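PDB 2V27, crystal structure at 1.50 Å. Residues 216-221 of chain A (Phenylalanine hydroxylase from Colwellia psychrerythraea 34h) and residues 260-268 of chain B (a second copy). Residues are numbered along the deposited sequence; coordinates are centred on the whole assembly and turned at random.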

# COMPACT_ATOMS: atom_id res chain seq x y z
N ARG A 216 -5.36 6.03 -2.85
CA ARG A 216 -4.35 6.33 -1.84
C ARG A 216 -3.05 6.58 -2.55
O ARG A 216 -2.72 5.87 -3.50
CB ARG A 216 -4.22 5.20 -0.82
CG ARG A 216 -5.54 4.93 -0.09
CD ARG A 216 -5.85 5.96 0.97
NE ARG A 216 -7.13 5.70 1.65
CZ ARG A 216 -8.32 6.22 1.32
NH1 ARG A 216 -8.45 7.03 0.28
NH2 ARG A 216 -9.39 5.92 2.06
N ILE A 217 -2.27 7.54 -2.06
CA ILE A 217 -1.11 7.92 -2.83
C ILE A 217 0.12 7.04 -2.63
O ILE A 217 1.04 7.09 -3.45
CB ILE A 217 -0.70 9.39 -2.60
CG1 ILE A 217 -0.27 9.63 -1.17
CG2 ILE A 217 -1.93 10.34 -2.91
CD1 ILE A 217 0.25 11.10 -0.88
N ASP A 218 0.14 6.31 -1.52
CA ASP A 218 1.36 5.56 -1.18
C ASP A 218 1.24 4.06 -1.36
O ASP A 218 2.01 3.28 -0.77
CB ASP A 218 1.84 5.90 0.22
CG ASP A 218 0.77 5.72 1.26
OD1 ASP A 218 -0.37 5.30 0.95
OD2 ASP A 218 1.04 6.01 2.46
N ILE A 219 0.29 3.67 -2.20
CA ILE A 219 0.13 2.24 -2.52
C ILE A 219 0.27 2.03 -4.01
O ILE A 219 0.18 2.99 -4.79
CB ILE A 219 -1.24 1.62 -2.04
CG1 ILE A 219 -2.42 2.29 -2.76
CG2 ILE A 219 -1.37 1.81 -0.49
CD1 ILE A 219 -3.76 1.55 -2.53
N MET A 220 0.52 0.77 -4.42
CA MET A 220 0.40 0.43 -5.85
C MET A 220 -1.07 0.50 -6.27
O MET A 220 -1.96 -0.03 -5.59
CB MET A 220 0.97 -0.93 -6.08
CG MET A 220 2.42 -1.14 -5.58
SD MET A 220 3.55 0.16 -6.22
CE MET A 220 3.60 -0.21 -8.00
N GLN A 221 -1.32 1.27 -7.31
CA GLN A 221 -2.69 1.61 -7.64
C GLN A 221 -3.50 0.39 -8.10
O GLN A 221 -3.09 -0.31 -9.03
CB GLN A 221 -2.63 2.68 -8.75
CG GLN A 221 -2.06 4.06 -8.31
CD GLN A 221 -2.77 4.55 -7.11
OE1 GLN A 221 -3.95 4.89 -7.18
NE2 GLN A 221 -2.08 4.58 -5.98
N LYS B 260 11.50 -4.02 -2.00
CA LYS B 260 10.73 -4.00 -3.22
C LYS B 260 10.12 -2.62 -3.42
O LYS B 260 9.93 -1.89 -2.46
CB LYS B 260 9.66 -5.07 -3.23
CG LYS B 260 10.19 -6.47 -2.96
CD LYS B 260 10.77 -7.01 -4.23
CE LYS B 260 10.57 -8.55 -4.27
NZ LYS B 260 10.55 -9.12 -5.65
N PHE B 261 9.86 -2.25 -4.67
CA PHE B 261 9.34 -0.91 -4.94
C PHE B 261 8.12 -0.52 -4.06
O PHE B 261 8.10 0.61 -3.56
CB PHE B 261 9.01 -0.80 -6.44
CG PHE B 261 8.51 0.55 -6.83
CD1 PHE B 261 9.42 1.62 -6.93
CD2 PHE B 261 7.16 0.79 -7.08
CE1 PHE B 261 8.93 2.91 -7.31
CE2 PHE B 261 6.70 2.05 -7.44
CZ PHE B 261 7.58 3.12 -7.57
N PRO B 262 7.12 -1.43 -3.84
CA PRO B 262 5.99 -1.03 -2.97
C PRO B 262 6.41 -0.66 -1.57
O PRO B 262 5.80 0.20 -0.96
CB PRO B 262 5.07 -2.28 -2.98
CG PRO B 262 5.38 -2.97 -4.33
CD PRO B 262 6.91 -2.77 -4.44
N VAL B 263 7.46 -1.32 -1.06
CA VAL B 263 8.00 -0.93 0.27
C VAL B 263 8.70 0.44 0.25
O VAL B 263 8.52 1.24 1.19
CB VAL B 263 8.91 -2.06 0.80
CG1 VAL B 263 9.68 -1.61 2.08
CG2 VAL B 263 8.04 -3.30 1.10
N LYS B 264 9.41 0.72 -0.82
CA LYS B 264 10.03 2.03 -0.96
C LYS B 264 8.97 3.13 -0.97
O LYS B 264 9.14 4.20 -0.38
CB LYS B 264 10.88 2.12 -2.23
CG LYS B 264 12.01 1.15 -2.23
CD LYS B 264 12.95 1.41 -3.44
CE LYS B 264 14.02 0.28 -3.51
NZ LYS B 264 14.74 0.25 -4.83
N LYS B 265 7.84 2.87 -1.63
CA LYS B 265 6.75 3.83 -1.79
C LYS B 265 5.92 4.00 -0.55
O LYS B 265 5.41 5.10 -0.27
CB LYS B 265 5.90 3.37 -3.00
CG LYS B 265 4.68 4.24 -3.29
CD LYS B 265 4.07 3.73 -4.62
CE LYS B 265 2.93 4.63 -5.01
NZ LYS B 265 2.40 4.13 -6.31
N ALA B 266 5.83 2.96 0.28
CA ALA B 266 4.94 3.00 1.46
C ALA B 266 5.41 4.03 2.48
O ALA B 266 6.61 4.33 2.59
CB ALA B 266 4.83 1.64 2.14
N SER B 267 4.45 4.57 3.20
CA SER B 267 4.79 5.40 4.37
C SER B 267 5.38 4.57 5.50
O SER B 267 5.14 3.37 5.64
CB SER B 267 3.53 6.11 4.83
OG SER B 267 3.09 6.93 3.75
N LEU B 268 7.00 5.24 5.90
CA LEU B 268 7.55 4.62 7.10
C LEU B 268 6.56 4.81 8.26
O LEU B 268 5.92 5.85 8.40
CB LEU B 268 8.92 5.23 7.43
CD1 LEU B 268 9.28 1.95 8.10
O HOH W 1 0.81 6.27 -6.37
O HOH W 2 3.21 0.90 -1.60

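Two direct hydrogen bonds, both donated by chain B, join the stretches. Ser B267 OG donates to Asp A218 OD2 at 2.6 Å, a short bond suited to a hydroxyl meeting a carboxylate. The second depends on reach: Lys B265, whose CB points toward chain A, extends with all four chi angles in t, and its NZ donates to Ile A219 O at 2.9 Å. The ammonium thus meets a backbone carbonyl. That same carbonyl accepts a bond from Gln A221 NE2 (3.0 Å to Ile A219 O), which also binds Arg A216 O at 2.9 Å and so ties the side chain of Gln A221 back to the backbone of its own stretch.

Two waters extend the polar network. Water 1 accepts from Lys B265 NZ and donates to Ile A217 O; water 2 donates to both Asp A218 O and Pro B262 O, linking backbone to backbone.

Apolar packing lies at the Met A220 end of the contact. Met A220, with chi1 to chi3 all m, brings its flexible thioether to the edge of the Phe B261 ring, SD lying 3.8 Å from CD2, while its CG packs 3.7 Å from Pro B262 CG. The aliphatic part of Lys B265 also contributes, its CD 3.9 Å from Met A220 SD. Together the stretches bury 373 Å², with Lys B265, Met A220 and Asp A218 covered most.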